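Local atomic coordinates of sesquisabinene B synthase 2 (Santalum album, PDB entry 6A2A), a protein that probably cyclises farnesyl diphosphate to sesquisabinene B, as a magnesium- or manganese-dependent plant terpene synthase of the Tpsb subfamily. Residues A[68-82]-A[97-111]. Sequence-based numbering, arbitrary orientation.
Sequences VKSLIKQTMEPLTKL and FETEVKEAVVMVSKY
I72 packs on F97 in the tight part of this contact, at the start of helix 98-110, in the predominantly alpha-helical N-terminal domain of a plant terpene synthase, where that helix spans the ends of two consecutive helices. It runs nearly parallel to 68-73, at 13°, and roughly antiparallel to 78-82. CD1 of I72 reaches CG of F97 at 3.5 Å, approaching obliquely, while CG1 of V68 lies over one face of the ring and CG of K69 meets its edge. With CG anti to its carbonyl carbon (chi1 -59°), F97 carries the ring from the N-cap position back against the 68-73 helix; V88 of helix 78-90 also touches it. A leucine in place of this phenylalanine would probably leave CG1 of V68 without the flat face it packs on and open a gap beside I72. The other branch of I72, CG2, rests 3.7 Å from CB of E100. Further along, the small methyl of A104 admits the aliphatic part of K81, and the forked V108 fits against CD2 of L82, its CG1 3.9 Å away.

K81 suits this mostly apolar seam because its chain, bent at three torsions, brings NZ to two backbone carbonyls at and just past the C-terminal end of the first helix: O of I72, met from above the carbonyl plane, and O of Q74. The solvent side is looser. No direct hydrogen bond joins the segments; a water links O of E100 to O of I72, the latter weakly. NZ of K69 stays 4.0 Å from OE2 of E100, too far for a salt bridge, and makes one with E66 instead. At the far end, Y111 offers a flat face to the rigid ring of P78, whose CG sits 4.0 Å from the ring centroid, 9° off the normal, while a second water bridges Y111 OH and E77 OE1.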
ATOM      1  N   VAL A  68     -17.643  33.405   4.523  1.00 32.29           N
ATOM      2  CA  VAL A  68     -16.820  33.919   3.459  1.00 31.11           C
ATOM      3  C   VAL A  68     -17.600  33.891   2.140  1.00 28.49           C
ATOM      4  O   VAL A  68     -17.455  34.748   1.341  1.00 29.23           O
ATOM      5  CB  VAL A  68     -15.483  33.137   3.385  1.00 30.65           C
ATOM      6  CG1 VAL A  68     -14.752  33.440   2.089  1.00 31.47           C
ATOM      7  CG2 VAL A  68     -14.595  33.426   4.585  1.00 31.14           C
ATOM      8  N   LYS A  69     -18.434  32.900   1.906  1.00 32.62           N
ATOM      9  CA  LYS A  69     -19.270  32.910   0.726  1.00 34.85           C
ATOM     10  C   LYS A  69     -20.110  34.187   0.691  1.00 33.42           C
ATOM     11  O   LYS A  69     -20.313  34.800  -0.345  1.00 35.52           O
ATOM     12  CB  LYS A  69     -20.344  31.818   0.756  1.00 38.70           C
ATOM     13  CG  LYS A  69     -19.923  30.412   0.393  1.00 42.34           C
ATOM     14  CD  LYS A  69     -21.128  29.536   0.151  1.00 44.72           C
ATOM     15  CE  LYS A  69     -20.795  28.066   0.149  1.00 48.17           C
ATOM     16  NZ  LYS A  69     -21.974  27.273  -0.263  1.00 53.62           N
ATOM     17  N   SER A  70     -20.676  34.482   1.839  1.00 34.38           N
ATOM     18  CA  SER A  70     -21.532  35.664   1.977  1.00 36.90           C
ATOM     19  C   SER A  70     -20.760  36.912   1.575  1.00 35.55           C
ATOM     20  O   SER A  70     -21.290  37.735   0.805  1.00 39.35           O
ATOM     21  CB  SER A  70     -22.112  35.764   3.371  1.00 38.21           C
ATOM     22  OG  SER A  70     -23.129  34.795   3.535  1.00 44.61           O
ATOM     23  N   LEU A  71     -19.510  37.021   2.063  1.00 35.87           N
ATOM     24  CA  LEU A  71     -18.638  38.150   1.745  1.00 34.39           C
ATOM     25  C   LEU A  71     -18.367  38.216   0.243  1.00 35.81           C
ATOM     26  O   LEU A  71     -18.413  39.273  -0.341  1.00 35.54           O
ATOM     27  CB  LEU A  71     -17.325  38.025   2.524  1.00 35.79           C
ATOM     28  CG  LEU A  71     -17.442  38.167   4.037  1.00 36.84           C
ATOM     29  CD1 LEU A  71     -16.161  37.716   4.734  1.00 39.80           C
ATOM     30  CD2 LEU A  71     -17.723  39.610   4.401  1.00 41.92           C
ATOM     31  N   ILE A  72     -18.067  37.088  -0.392  1.00 32.28           N
ATOM     32  CA  ILE A  72     -17.787  37.108  -1.819  1.00 34.89           C
ATOM     33  C   ILE A  72     -19.048  37.586  -2.566  1.00 34.63           C
ATOM     34  O   ILE A  72     -18.962  38.238  -3.600  1.00 33.28           O
ATOM     35  CB  ILE A  72     -17.309  35.716  -2.310  1.00 33.39           C
ATOM     36  CG1 ILE A  72     -15.999  35.274  -1.633  1.00 35.38           C
ATOM     37  CG2 ILE A  72     -17.170  35.726  -3.811  1.00 33.03           C
ATOM     38  CD1 ILE A  72     -15.614  33.824  -1.863  1.00 36.04           C
ATOM     39  N   LYS A  73     -20.212  37.237  -2.043  1.00 36.31           N
ATOM     40  CA  LYS A  73     -21.512  37.544  -2.695  1.00 42.45           C
ATOM     41  C   LYS A  73     -21.953  38.985  -2.387  1.00 44.09           C
ATOM     42  O   LYS A  73     -22.664  39.581  -3.168  1.00 45.33           O
ATOM     43  CB  LYS A  73     -22.590  36.561  -2.225  1.00 45.40           C
ATOM     44  CG  LYS A  73     -22.530  35.171  -2.848  1.00 51.30           C
ATOM     45  CD  LYS A  73     -23.558  34.205  -2.270  1.00 57.57           C
ATOM     46  CE  LYS A  73     -23.979  33.119  -3.239  1.00 61.80           C
ATOM     47  NZ  LYS A  73     -25.448  32.909  -3.233  1.00 67.41           N
ATOM     48  N   GLN A  74     -21.490  39.543  -1.279  1.00 44.59           N
ATOM     49  CA  GLN A  74     -21.988  40.852  -0.766  1.00 44.75           C
ATOM     50  C   GLN A  74     -21.638  41.991  -1.744  1.00 42.82           C
ATOM     51  O   GLN A  74     -20.608  41.977  -2.430  1.00 35.43           O
ATOM     52  CB  GLN A  74     -21.467  40.986   0.666  1.00 44.01           C
ATOM     53  CG  GLN A  74     -21.128  42.376   1.165  1.00 46.13           C
ATOM     54  CD  GLN A  74     -20.466  42.245   2.519  1.00 45.68           C
ATOM     55  OE1 GLN A  74     -20.815  41.383   3.324  1.00 44.53           O
ATOM     56  NE2 GLN A  74     -19.469  43.074   2.766  1.00 46.69           N
ATOM     57  N   THR A  75     -22.533  42.976  -1.852  1.00 35.09           N
ATOM     58  CA  THR A  75     -22.254  44.145  -2.676  1.00 37.23           C
ATOM     59  C   THR A  75     -21.058  44.886  -2.099  1.00 36.78           C
ATOM     60  O   THR A  75     -21.014  45.117  -0.874  1.00 37.79           O
ATOM     61  CB  THR A  75     -23.420  45.144  -2.732  1.00 41.64           C
ATOM     62  OG1 THR A  75     -24.597  44.366  -2.893  1.00 45.63           O
ATOM     63  CG2 THR A  75     -23.287  46.136  -3.865  1.00 42.76           C
ATOM     64  N   MET A  76     -20.107  45.162  -2.992  1.00 36.22           N
ATOM     65  CA  MET A  76     -18.951  45.973  -2.730  1.00 31.50           C
ATOM     66  C   MET A  76     -18.750  46.891  -3.914  1.00 33.25           C
ATOM     67  O   MET A  76     -19.256  46.586  -4.989  1.00 37.32           O
ATOM     68  CB  MET A  76     -17.707  45.082  -2.570  1.00 29.78           C
ATOM     69  CG  MET A  76     -17.815  44.127  -1.426  1.00 33.97           C
ATOM     70  SD  MET A  76     -16.291  43.157  -1.290  1.00 35.85           S
ATOM     71  CE  MET A  76     -16.729  42.069   0.056  1.00 34.51           C
ATOM     72  N   GLU A  77     -17.973  47.969  -3.758  1.00 33.23           N
ATOM     73  CA  GLU A  77     -17.473  48.674  -4.910  1.00 29.79           C
ATOM     74  C   GLU A  77     -16.673  47.680  -5.766  1.00 32.20           C
ATOM     75  O   GLU A  77     -16.107  46.728  -5.217  1.00 32.62           O
ATOM     76  CB  GLU A  77     -16.582  49.846  -4.511  1.00 32.85           C
ATOM     77  CG  GLU A  77     -17.312  50.921  -3.704  1.00 32.78           C
ATOM     78  CD  GLU A  77     -18.529  51.491  -4.403  1.00 34.34           C
ATOM     79  OE1 GLU A  77     -18.461  51.755  -5.615  1.00 38.08           O
ATOM     80  OE2 GLU A  77     -19.540  51.671  -3.715  1.00 46.04           O
ATOM     81  N   PRO A  78     -16.674  47.864  -7.094  1.00 32.18           N
ATOM     82  CA  PRO A  78     -16.086  46.859  -7.993  1.00 34.04           C
ATOM     83  C   PRO A  78     -14.585  46.636  -7.757  1.00 34.44           C
ATOM     84  O   PRO A  78     -14.115  45.487  -7.814  1.00 31.85           O
ATOM     85  CB  PRO A  78     -16.241  47.417  -9.406  1.00 36.98           C
ATOM     86  CG  PRO A  78     -16.598  48.888  -9.173  1.00 35.78           C
ATOM     87  CD  PRO A  78     -17.419  48.820  -7.913  1.00 34.47           C
ATOM     88  N   LEU A  79     -13.827  47.700  -7.542  1.00 33.54           N
ATOM     89  CA  LEU A  79     -12.391  47.479  -7.280  1.00 32.57           C
ATOM     90  C   LEU A  79     -12.234  46.668  -5.996  1.00 31.49           C
ATOM     91  O   LEU A  79     -11.382  45.765  -5.915  1.00 32.20           O
ATOM     92  CB  LEU A  79     -11.658  48.812  -7.201  1.00 34.26           C
ATOM     93  CG  LEU A  79     -10.162  48.691  -6.926  1.00 34.73           C
ATOM     94  CD1 LEU A  79      -9.476  47.888  -8.027  1.00 33.15           C
ATOM     95  CD2 LEU A  79      -9.539  50.068  -6.786  1.00 33.06           C
ATOM     96  N   THR A  80     -13.052  46.973  -4.988  1.00 30.16           N
ATOM     97  CA  THR A  80     -12.947  46.342  -3.703  1.00 28.50           C
ATOM     98  C   THR A  80     -13.295  44.858  -3.870  1.00 32.30           C
ATOM     99  O   THR A  80     -12.672  44.016  -3.281  1.00 26.91           O
ATOM    100  CB  THR A  80     -13.852  47.053  -2.674  1.00 31.16           C
ATOM    101  OG1 THR A  80     -13.385  48.412  -2.598  1.00 26.34           O
ATOM    102  CG2 THR A  80     -13.804  46.408  -1.316  1.00 29.48           C
ATOM    103  N   LYS A  81     -14.293  44.544  -4.696  1.00 28.13           N
ATOM    104  CA  LYS A  81     -14.648  43.157  -4.912  1.00 29.08           C
ATOM    105  C   LYS A  81     -13.500  42.447  -5.657  1.00 25.20           C
ATOM    106  O   LYS A  81     -13.202  41.325  -5.314  1.00 29.11           O
ATOM    107  CB  LYS A  81     -15.976  43.062  -5.681  1.00 31.22           C
ATOM    108  CG  LYS A  81     -16.498  41.651  -5.953  1.00 30.90           C
ATOM    109  CD  LYS A  81     -16.636  40.745  -4.723  1.00 35.85           C
ATOM    110  CE  LYS A  81     -17.658  41.188  -3.693  1.00 39.87           C
ATOM    111  NZ  LYS A  81     -19.040  40.939  -4.143  1.00 39.93           N
ATOM    112  N   LEU A  82     -12.872  43.077  -6.625  1.00 26.97           N
ATOM    113  CA  LEU A  82     -11.759  42.364  -7.345  1.00 28.80           C
ATOM    114  C   LEU A  82     -10.628  42.104  -6.342  1.00 30.76           C
ATOM    115  O   LEU A  82      -9.997  41.063  -6.340  1.00 26.60           O
ATOM    116  CB  LEU A  82     -11.238  43.191  -8.505  1.00 26.05           C
ATOM    117  CG  LEU A  82     -12.128  43.307  -9.746  1.00 28.22           C
ATOM    118  CD1 LEU A  82     -11.425  44.077 -10.803  1.00 26.03           C
ATOM    119  CD2 LEU A  82     -12.574  41.964 -10.308  1.00 31.39           C
ATOM    120  N   PHE A  97     -14.577  28.175  -3.485  1.00 28.10           N
ATOM    121  CA  PHE A  97     -15.532  29.266  -3.794  1.00 30.02           C
ATOM    122  C   PHE A  97     -15.600  29.453  -5.299  1.00 26.61           C
ATOM    123  O   PHE A  97     -15.776  30.534  -5.753  1.00 29.83           O
ATOM    124  CB  PHE A  97     -15.129  30.557  -3.060  1.00 29.59           C
ATOM    125  CG  PHE A  97     -15.091  30.396  -1.568  1.00 30.52           C
ATOM    126  CD1 PHE A  97     -16.261  30.197  -0.831  1.00 32.61           C
ATOM    127  CD2 PHE A  97     -13.897  30.470  -0.868  1.00 29.42           C
ATOM    128  CE1 PHE A  97     -16.225  30.006   0.537  1.00 30.27           C
ATOM    129  CE2 PHE A  97     -13.874  30.299   0.507  1.00 31.74           C
ATOM    130  CZ  PHE A  97     -15.034  30.090   1.219  1.00 30.37           C
ATOM    131  N   GLU A  98     -15.516  28.375  -6.092  1.00 28.04           N
ATOM    132  CA  GLU A  98     -15.335  28.547  -7.519  1.00 27.88           C
ATOM    133  C   GLU A  98     -16.559  29.248  -8.150  1.00 28.06           C
ATOM    134  O   GLU A  98     -16.408  30.140  -8.981  1.00 29.39           O
ATOM    135  CB  GLU A  98     -15.130  27.192  -8.200  1.00 29.78           C
ATOM    136  CG  GLU A  98     -13.801  26.532  -7.865  1.00 28.29           C
ATOM    137  CD  GLU A  98     -12.575  27.101  -8.552  1.00 31.95           C
ATOM    138  OE1 GLU A  98     -12.674  28.104  -9.296  1.00 33.59           O
ATOM    139  OE2 GLU A  98     -11.469  26.542  -8.299  1.00 35.76           O
ATOM    140  N   THR A  99     -17.741  28.809  -7.773  1.00 31.74           N
ATOM    141  CA  THR A  99     -18.999  29.384  -8.284  1.00 33.53           C
ATOM    142  C   THR A  99     -19.080  30.870  -7.915  1.00 33.41           C
ATOM    143  O   THR A  99     -19.286  31.725  -8.760  1.00 31.57           O
ATOM    144  CB  THR A  99     -20.196  28.574  -7.760  1.00 37.93           C
ATOM    145  OG1 THR A  99     -20.186  27.370  -8.536  1.00 40.39           O
ATOM    146  CG2 THR A  99     -21.512  29.301  -7.895  1.00 45.51           C
ATOM    147  N   GLU A 100     -18.884  31.159  -6.651  1.00 35.05           N
ATOM    148  CA  GLU A 100     -19.080  32.528  -6.155  1.00 36.28           C
ATOM    149  C   GLU A 100     -18.023  33.467  -6.742  1.00 33.37           C
ATOM    150  O   GLU A 100     -18.331  34.620  -7.051  1.00 32.92           O
ATOM    151  CB  GLU A 100     -18.996  32.565  -4.634  1.00 33.72           C
ATOM    152  CG  GLU A 100     -20.042  31.709  -3.946  1.00 40.56           C
ATOM    153  CD  GLU A 100     -19.791  30.219  -3.856  1.00 46.31           C
ATOM    154  OE1 GLU A 100     -18.730  29.759  -4.343  1.00 46.52           O
ATOM    155  OE2 GLU A 100     -20.673  29.518  -3.320  1.00 48.98           O
ATOM    156  N   VAL A 101     -16.754  33.005  -6.844  1.00 29.80           N
ATOM    157  CA  VAL A 101     -15.705  33.880  -7.382  1.00 25.42           C
ATOM    158  C   VAL A 101     -16.013  34.187  -8.843  1.00 29.35           C
ATOM    159  O   VAL A 101     -15.850  35.324  -9.283  1.00 27.27           O
ATOM    160  CB  VAL A 101     -14.302  33.272  -7.210  1.00 26.61           C
ATOM    161  CG1 VAL A 101     -13.283  34.000  -8.039  1.00 26.79           C
ATOM    162  CG2 VAL A 101     -13.924  33.218  -5.746  1.00 27.75           C
ATOM    163  N   LYS A 102     -16.435  33.161  -9.611  1.00 29.59           N
ATOM    164  CA  LYS A 102     -16.654  33.385 -11.012  1.00 29.06           C
ATOM    165  C   LYS A 102     -17.814  34.384 -11.186  1.00 28.61           C
ATOM    166  O   LYS A 102     -17.768  35.279 -12.038  1.00 35.89           O
ATOM    167  CB  LYS A 102     -16.977  32.065 -11.725  1.00 33.91           C
ATOM    168  CG  LYS A 102     -17.303  32.200 -13.207  1.00 37.84           C
ATOM    169  CD  LYS A 102     -16.233  32.920 -14.008  1.00 41.86           C
ATOM    170  CE  LYS A 102     -16.450  32.820 -15.502  1.00 48.30           C
ATOM    171  NZ  LYS A 102     -16.575  31.403 -15.936  1.00 51.17           N
ATOM    172  N   GLU A 103     -18.835  34.180 -10.380  1.00 37.63           N
ATOM    173  CA  GLU A 103     -20.055  34.992 -10.426  1.00 39.09           C
ATOM    174  C   GLU A 103     -19.703  36.420 -10.028  1.00 35.15           C
ATOM    175  O   GLU A 103     -20.106  37.343 -10.691  1.00 36.55           O
ATOM    176  CB  GLU A 103     -21.139  34.337  -9.565  1.00 47.25           C
ATOM    177  CG  GLU A 103     -21.600  33.016 -10.181  1.00 58.21           C
ATOM    178  CD  GLU A 103     -22.825  32.348  -9.589  1.00 63.83           C
ATOM    179  OE1 GLU A 103     -22.943  32.303  -8.345  1.00 73.90           O
ATOM    180  OE2 GLU A 103     -23.653  31.855 -10.385  1.00 71.10           O
ATOM    181  N   ALA A 104     -18.825  36.585  -9.049  1.00 34.34           N
ATOM    182  CA  ALA A 104     -18.346  37.927  -8.730  1.00 32.74           C
ATOM    183  C   ALA A 104     -17.620  38.546  -9.917  1.00 33.05           C
ATOM    184  O   ALA A 104     -17.846  39.699 -10.213  1.00 33.78           O
ATOM    185  CB  ALA A 104     -17.495  37.916  -7.466  1.00 30.98           C
ATOM    186  N   VAL A 105     -16.746  37.793 -10.614  1.00 29.22           N
ATOM    187  CA  VAL A 105     -15.957  38.329 -11.702  1.00 28.74           C
ATOM    188  C   VAL A 105     -16.855  38.742 -12.868  1.00 28.48           C
ATOM    189  O   VAL A 105     -16.627  39.773 -13.507  1.00 33.84           O
ATOM    190  CB  VAL A 105     -14.919  37.286 -12.161  1.00 31.58           C
ATOM    191  CG1 VAL A 105     -14.331  37.595 -13.526  1.00 34.64           C
ATOM    192  CG2 VAL A 105     -13.848  37.183 -11.105  1.00 31.80           C
ATOM    193  N   VAL A 106     -17.820  37.898 -13.152  1.00 31.82           N
ATOM    194  CA  VAL A 106     -18.792  38.177 -14.240  1.00 32.13           C
ATOM    195  C   VAL A 106     -19.537  39.495 -13.936  1.00 29.00           C
ATOM    196  O   VAL A 106     -19.561  40.407 -14.771  1.00 34.23           O
ATOM    197  CB  VAL A 106     -19.776  37.003 -14.410  1.00 36.79           C
ATOM    198  CG1 VAL A 106     -20.927  37.370 -15.338  1.00 37.45           C
ATOM    199  CG2 VAL A 106     -19.079  35.743 -14.919  1.00 38.58           C
ATOM    200  N   MET A 107     -20.107  39.562 -12.759  1.00 34.29           N
ATOM    201  CA  MET A 107     -20.739  40.830 -12.208  1.00 39.19           C
ATOM    202  C   MET A 107     -19.838  42.040 -12.466  1.00 38.09           C
ATOM    203  O   MET A 107     -20.242  43.024 -13.127  1.00 36.65           O
ATOM    204  CB  MET A 107     -20.978  40.716 -10.702  1.00 49.30           C
ATOM    205  CG  MET A 107     -22.332  40.127 -10.314  1.00 59.09           C
ATOM    206  SD  MET A 107     -23.578  41.387  -9.935  1.00 76.14           S
ATOM    207  CE  MET A 107     -24.987  40.739 -10.840  1.00 71.67           C
ATOM    208  N   VAL A 108     -18.574  41.994 -12.018  1.00 33.90           N
ATOM    209  CA  VAL A 108     -17.703  43.105 -12.273  1.00 31.30           C
ATOM    210  C   VAL A 108     -17.568  43.314 -13.789  1.00 36.42           C
ATOM    211  O   VAL A 108     -17.421  44.475 -14.243  1.00 34.94           O
ATOM    212  CB  VAL A 108     -16.330  42.965 -11.567  1.00 30.95           C
ATOM    213  CG1 VAL A 108     -15.372  44.059 -11.946  1.00 32.73           C
ATOM    214  CG2 VAL A 108     -16.479  42.924 -10.065  1.00 32.53           C
ATOM    215  N   SER A 109     -17.613  42.252 -14.621  1.00 32.83           N
ATOM    216  CA  SER A 109     -17.390  42.525 -16.043  1.00 32.17           C
ATOM    217  C   SER A 109     -18.619  43.269 -16.614  1.00 34.11           C
ATOM    218  O   SER A 109     -18.493  43.909 -17.637  1.00 35.77           O
ATOM    219  CB  SER A 109     -17.056  41.277 -16.853  1.00 34.30           C
ATOM    220  OG  SER A 109     -18.202  40.471 -17.021  1.00 32.28           O
ATOM    221  N   LYS A 110     -19.738  43.194 -15.921  1.00 36.30           N
ATOM    222  CA  LYS A 110     -21.056  43.760 -16.355  1.00 41.91           C
ATOM    223  C   LYS A 110     -21.333  45.134 -15.712  1.00 49.55           C
ATOM    224  O   LYS A 110     -22.320  45.792 -16.054  1.00 44.86           O
ATOM    225  CB  LYS A 110     -22.183  42.802 -15.948  1.00 46.34           C
ATOM    226  CG  LYS A 110     -22.289  41.501 -16.738  1.00 50.79           C
ATOM    227  CD  LYS A 110     -21.601  41.550 -18.084  1.00 53.21           C
ATOM    228  CE  LYS A 110     -22.412  40.948 -19.212  1.00 64.93           C
ATOM    229  NZ  LYS A 110     -22.070  39.526 -19.453  1.00 66.35           N
ATOM    230  N   TYR A 111     -20.533  45.550 -14.731  1.00 46.88           N
ATOM    231  CA  TYR A 111     -20.663  46.884 -14.132  1.00 42.63           C
ATOM    232  C   TYR A 111     -20.536  47.927 -15.239  1.00 41.30           C
ATOM    233  O   TYR A 111     -19.556  47.967 -15.964  1.00 35.44           O
ATOM    234  CB  TYR A 111     -19.580  47.075 -13.071  1.00 42.51           C
ATOM    235  CG  TYR A 111     -19.785  48.239 -12.147  1.00 38.21           C
ATOM    236  CD1 TYR A 111     -19.298  49.493 -12.464  1.00 39.36           C
ATOM    237  CD2 TYR A 111     -20.407  48.068 -10.922  1.00 34.34           C
ATOM    238  CE1 TYR A 111     -19.473  50.566 -11.606  1.00 37.62           C
ATOM    239  CE2 TYR A 111     -20.578  49.127 -10.054  1.00 37.70           C
ATOM    240  CZ  TYR A 111     -20.107  50.381 -10.389  1.00 39.28           C
ATOM    241  OH  TYR A 111     -20.281  51.419  -9.504  1.00 39.24           O
TER
HETATM  242  O   HOH W   1     -20.399  35.939  -5.545  1.00 40.17           O
HETATM  243  O   HOH W   2     -20.776  50.918  -7.106  1.00 42.72           O